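Local coordinates for oxidoreductase, short chain dehydrogenase/reductase family protein (Bifidobacterium adolescentis L2-32, PDB 6OW4) that is a 20beta-hydroxysteroid dehydrogenase of the short-chain dehydrogenase/reductase family that binds NADH and probably uses it to reduce the C20 ketone of steroids, at residues 37-42 and 268-273; 119-124 and 168-173. One frame throughout, in Å; residues are numbered along the deposited sequence.

Contact 1 of 2, residues 37-42 and 268-273; sequences FSMRGR and TVLFLA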
# COMPACT_ATOMS: atom_id res chain seq x y z
N PHE F 37 25.39 7.92 11.97
CA PHE F 37 24.85 6.80 12.78
C PHE F 37 25.21 6.99 14.26
O PHE F 37 24.78 6.15 15.09
CB PHE F 37 25.36 5.47 12.24
CG PHE F 37 24.96 5.19 10.82
CD1 PHE F 37 25.74 5.62 9.76
CD2 PHE F 37 23.77 4.53 10.53
CE1 PHE F 37 25.36 5.38 8.45
CE2 PHE F 37 23.39 4.29 9.22
CZ PHE F 37 24.19 4.71 8.18
N SER F 38 25.96 8.04 14.59
CA SER F 38 26.28 8.45 15.98
C SER F 38 25.00 8.93 16.67
O SER F 38 24.09 9.41 15.97
CB SER F 38 27.35 9.51 16.01
OG SER F 38 27.53 10.01 17.33
N MET F 39 24.94 8.78 18.00
CA MET F 39 23.86 9.32 18.85
C MET F 39 24.49 10.05 20.05
O MET F 39 23.86 10.07 21.13
CB MET F 39 22.94 8.20 19.34
CG MET F 39 22.17 7.50 18.23
SD MET F 39 20.92 8.56 17.44
CE MET F 39 19.79 8.83 18.81
N ARG F 40 25.68 10.63 19.85
CA ARG F 40 26.44 11.35 20.90
C ARG F 40 25.76 12.70 21.16
O ARG F 40 25.34 13.35 20.19
CB ARG F 40 27.90 11.52 20.49
CG ARG F 40 28.67 10.21 20.42
CD ARG F 40 30.14 10.36 20.78
NE ARG F 40 30.83 9.07 20.76
CZ ARG F 40 30.71 8.12 21.69
NH1 ARG F 40 29.91 8.28 22.73
NH2 ARG F 40 31.39 6.99 21.56
N GLY F 41 25.67 13.09 22.44
CA GLY F 41 25.03 14.34 22.90
C GLY F 41 23.52 14.31 22.71
O GLY F 41 22.92 15.41 22.65
N ARG F 42 22.92 13.12 22.62
CA ARG F 42 21.46 12.93 22.43
C ARG F 42 20.88 12.13 23.60
O ARG F 42 21.63 11.33 24.19
CB ARG F 42 21.17 12.23 21.10
CG ARG F 42 21.29 13.14 19.88
CD ARG F 42 20.77 12.51 18.61
NE ARG F 42 19.32 12.30 18.63
CZ ARG F 42 18.59 11.95 17.57
NH1 ARG F 42 19.15 11.76 16.39
NH2 ARG F 42 17.28 11.78 17.71
N THR F 268 18.06 -1.14 13.05
CA THR F 268 16.97 -0.41 12.34
C THR F 268 16.52 0.79 13.19
O THR F 268 16.34 1.88 12.61
CB THR F 268 15.79 -1.33 12.01
OG1 THR F 268 16.28 -2.43 11.24
CG2 THR F 268 14.68 -0.64 11.25
N VAL F 269 16.35 0.59 14.50
CA VAL F 269 15.97 1.66 15.48
C VAL F 269 17.06 2.74 15.45
O VAL F 269 16.71 3.93 15.37
CB VAL F 269 15.77 1.09 16.90
CG1 VAL F 269 15.68 2.20 17.95
CG2 VAL F 269 14.54 0.19 16.97
N LEU F 270 18.33 2.33 15.50
CA LEU F 270 19.50 3.25 15.44
C LEU F 270 19.40 4.12 14.18
O LEU F 270 19.51 5.35 14.31
CB LEU F 270 20.79 2.43 15.46
CG LEU F 270 22.09 3.23 15.37
CD1 LEU F 270 22.10 4.37 16.38
CD2 LEU F 270 23.30 2.34 15.57
N PHE F 271 19.19 3.49 13.02
CA PHE F 271 19.08 4.16 11.69
C PHE F 271 17.99 5.25 11.75
O PHE F 271 18.26 6.38 11.32
CB PHE F 271 18.80 3.14 10.59
CG PHE F 271 18.45 3.75 9.25
CD1 PHE F 271 19.40 4.44 8.51
CD2 PHE F 271 17.17 3.63 8.72
CE1 PHE F 271 19.08 5.00 7.29
CE2 PHE F 271 16.85 4.19 7.50
CZ PHE F 271 17.80 4.88 6.78
N LEU F 272 16.80 4.90 12.26
CA LEU F 272 15.62 5.81 12.32
C LEU F 272 15.86 6.90 13.37
O LEU F 272 15.45 8.05 13.12
CB LEU F 272 14.35 5.01 12.62
CG LEU F 272 13.83 4.15 11.47
CD1 LEU F 272 12.59 3.37 11.89
CD2 LEU F 272 13.52 4.99 10.24
N ALA F 273 16.49 6.56 14.50
CA ALA F 273 16.79 7.49 15.61
C ALA F 273 17.88 8.49 15.18
O ALA F 273 17.77 9.67 15.57
CB ALA F 273 17.21 6.71 16.84
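Met39 lies against the last turn of helix 262-273, its chain bent at chi2 and chi3 so that different atoms meet different residues. CG packs on Leu270 CD1 at 3.6 Å, the two side chains running past each other in opposite directions, while the methyl CE meets Ala273 CB at 3.9 Å. Leu270 CD1 also lies 3.5 Å from Phe37 O, a buried carbonyl with no polar partner in the model. Earlier on the helix than Ala273, Phe37 CE2 approaches the ring edge of Phe271 at CD1, 4.1 Å away. Arg42 points to the carbonyl at the helix end: in one of its two modelled conformers NH1 makes a weak, strongly bent bond to Ala273 O (2.6 Å, 119°), which is doubtful. In this Rossmann-type SDR fold the loop 37-42 leads into strand 42-47 of the central parallel sheet, and helix 262-273 flanks that sheet. A type II turn from Met39 to Arg42, with Gly41 at positive phi, brings both side chains to the helix. Overlapping its start, Ser38 OG accepts from Arg40 N in an ST turn. Phe37 and Phe271 each also meet their own counterpart in a neighbouring subunit.

Contact 2 of 2, residues 119-124 and 168-173; sequences LGTVDF and REHGHG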
# COMPACT_ATOMS: atom_id res chain seq x y z
N LEU F 119 16.83 13.01 33.18
CA LEU F 119 17.58 12.78 31.91
C LEU F 119 18.06 14.12 31.33
O LEU F 119 19.25 14.21 30.96
CB LEU F 119 16.67 12.04 30.92
CG LEU F 119 17.35 11.00 30.03
CD1 LEU F 119 17.98 9.89 30.86
CD2 LEU F 119 16.36 10.41 29.04
N GLY F 120 17.16 15.11 31.25
CA GLY F 120 17.46 16.46 30.73
C GLY F 120 16.47 16.88 29.66
O GLY F 120 15.87 17.96 29.80
N THR F 121 16.31 16.05 28.62
CA THR F 121 15.37 16.26 27.49
C THR F 121 15.13 14.94 26.76
O THR F 121 15.67 13.91 27.20
CB THR F 121 15.88 17.35 26.53
OG1 THR F 121 14.86 17.60 25.57
CG2 THR F 121 17.16 16.96 25.82
N VAL F 122 14.34 14.99 25.68
CA VAL F 122 14.00 13.82 24.81
C VAL F 122 14.24 14.23 23.35
O VAL F 122 13.45 15.04 22.82
CB VAL F 122 12.55 13.35 25.05
CG1 VAL F 122 12.08 12.35 24.01
CG2 VAL F 122 12.39 12.77 26.45
N ASP F 123 15.32 13.71 22.74
CA ASP F 123 15.67 13.87 21.31
C ASP F 123 15.02 12.75 20.49
O ASP F 123 14.69 12.98 19.32
CB ASP F 123 17.18 13.85 21.09
CG ASP F 123 17.93 14.99 21.76
OD1 ASP F 123 17.81 16.13 21.27
OD2 ASP F 123 18.62 14.73 22.76
N PHE F 124 14.86 11.56 21.09
CA PHE F 124 14.24 10.37 20.45
C PHE F 124 13.36 9.63 21.45
O PHE F 124 13.58 9.77 22.67
CB PHE F 124 15.32 9.44 19.90
CG PHE F 124 16.20 8.83 20.96
CD1 PHE F 124 15.86 7.62 21.56
CD2 PHE F 124 17.36 9.46 21.37
CE1 PHE F 124 16.67 7.07 22.54
CE2 PHE F 124 18.17 8.91 22.34
CZ PHE F 124 17.82 7.71 22.93
N ARG F 168 8.87 20.02 21.62
CA ARG F 168 8.34 21.36 21.26
C ARG F 168 8.51 22.31 22.45
O ARG F 168 8.95 23.46 22.22
CB ARG F 168 6.87 21.25 20.83
CG ARG F 168 6.68 20.49 19.52
CD ARG F 168 5.21 20.41 19.15
NE ARG F 168 4.48 19.51 20.03
CZ ARG F 168 3.16 19.45 20.13
NH1 ARG F 168 2.39 20.25 19.40
NH2 ARG F 168 2.60 18.60 20.96
N GLU F 169 8.19 21.84 23.66
CA GLU F 169 8.32 22.62 24.92
C GLU F 169 9.78 23.01 25.15
O GLU F 169 10.01 24.11 25.70
CB GLU F 169 7.77 21.81 26.11
CG GLU F 169 6.26 21.78 26.17
CD GLU F 169 5.66 20.75 27.11
OE1 GLU F 169 6.42 20.20 27.93
OE2 GLU F 169 4.45 20.49 27.01
N HIS F 170 10.73 22.15 24.75
CA HIS F 170 12.19 22.39 24.86
C HIS F 170 12.71 23.12 23.62
O HIS F 170 13.87 23.58 23.66
CB HIS F 170 12.92 21.06 25.12
CG HIS F 170 12.78 20.58 26.52
ND1 HIS F 170 13.66 19.68 27.10
CD2 HIS F 170 11.88 20.89 27.48
CE1 HIS F 170 13.30 19.44 28.34
NE2 HIS F 170 12.21 20.17 28.60
N GLY F 171 11.89 23.21 22.56
CA GLY F 171 12.16 24.03 21.37
C GLY F 171 13.25 23.43 20.50
O GLY F 171 14.20 24.16 20.17
N HIS F 172 13.11 22.16 20.13
CA HIS F 172 14.05 21.43 19.23
C HIS F 172 13.33 20.23 18.58
O HIS F 172 12.20 19.91 19.01
CB HIS F 172 15.32 21.01 19.99
CG HIS F 172 15.08 20.11 21.15
ND1 HIS F 172 14.91 18.75 21.01
CD2 HIS F 172 15.01 20.36 22.48
CE1 HIS F 172 14.73 18.20 22.20
NE2 HIS F 172 14.78 19.17 23.11
N GLY F 173 13.98 19.61 17.59
CA GLY F 173 13.44 18.47 16.82
C GLY F 173 13.67 17.15 17.53
O GLY F 173 14.06 17.17 18.71
O HOH W 1 17.02 17.20 18.17
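From Thr121, opposite His170, to Asp123, opposite Gly173, the loop 119-124 runs beside the end of helix 142-170 and the turn after it, the touching parts only 21° apart in direction. Thr121 carries the contact through its hydroxyl, which is anti to the backbone N (chi1 -173°) and lies between two imidazoles. It hydrogen-bonds His170 ND1 at 2.8 Å and His172 NE2 at 2.9 Å, meeting each ring at its edge, near the ring plane. The approaches differ: Thr121 and His172 come tip to tip, whereas Thr121 slides past His170, its CB also lying in that ring's plane. Gly120 O is 3.3 Å from His170 CE1. The two histidines flank Gly171, whose positive phi belongs to a Schellman motif that ends helix 142-170 and turns the chain toward strand 174-179; the other segment likewise leaves helix 105-119 at Gly120 and enters strand 124-127, its neighbour in the parallel Rossmann sheet. The ring of His172 is held from its other nitrogen too, ND1 donating to Gly173 O at 2.9 Å. An alanine at His172 would probably leave Thr121 OG1 without its second imidazole partner and Gly173 O without its ND1 donor, opening a gap beside the hydroxyl. Asp123 OD1 stands 3.8 Å from His172 CE1, its side chain crossing the histidine at about a right angle, and a water weakly bridges OD1 to Gly173 O. The other carboxylate oxygen, OD2, accepts from Lys43 N, which ties Asp123 to strand 42-47.

How the contacts relate
Contact 1 is buried and mostly apolar, with a methionine, a leucine and two phenylalanines meeting at a helix end that also faces a neighbouring subunit. Contact 2 lies at the surface, and its chemistry is polar: a hydroxyl shared by imidazoles, with a bridging water. Both bring a loop that enters a strand of the central sheet against the C-terminal end of a helix, and those strands, 42-47 and 124-127, are neighbours. Their centres are about 15 Å apart, yet they touch: Met39 CE packs on Phe124 CD2 at 3.6 Å, and Arg42 NH2 probably makes a weak hydrogen bond to Asp123 O. Both lie away from the NAD-binding residues.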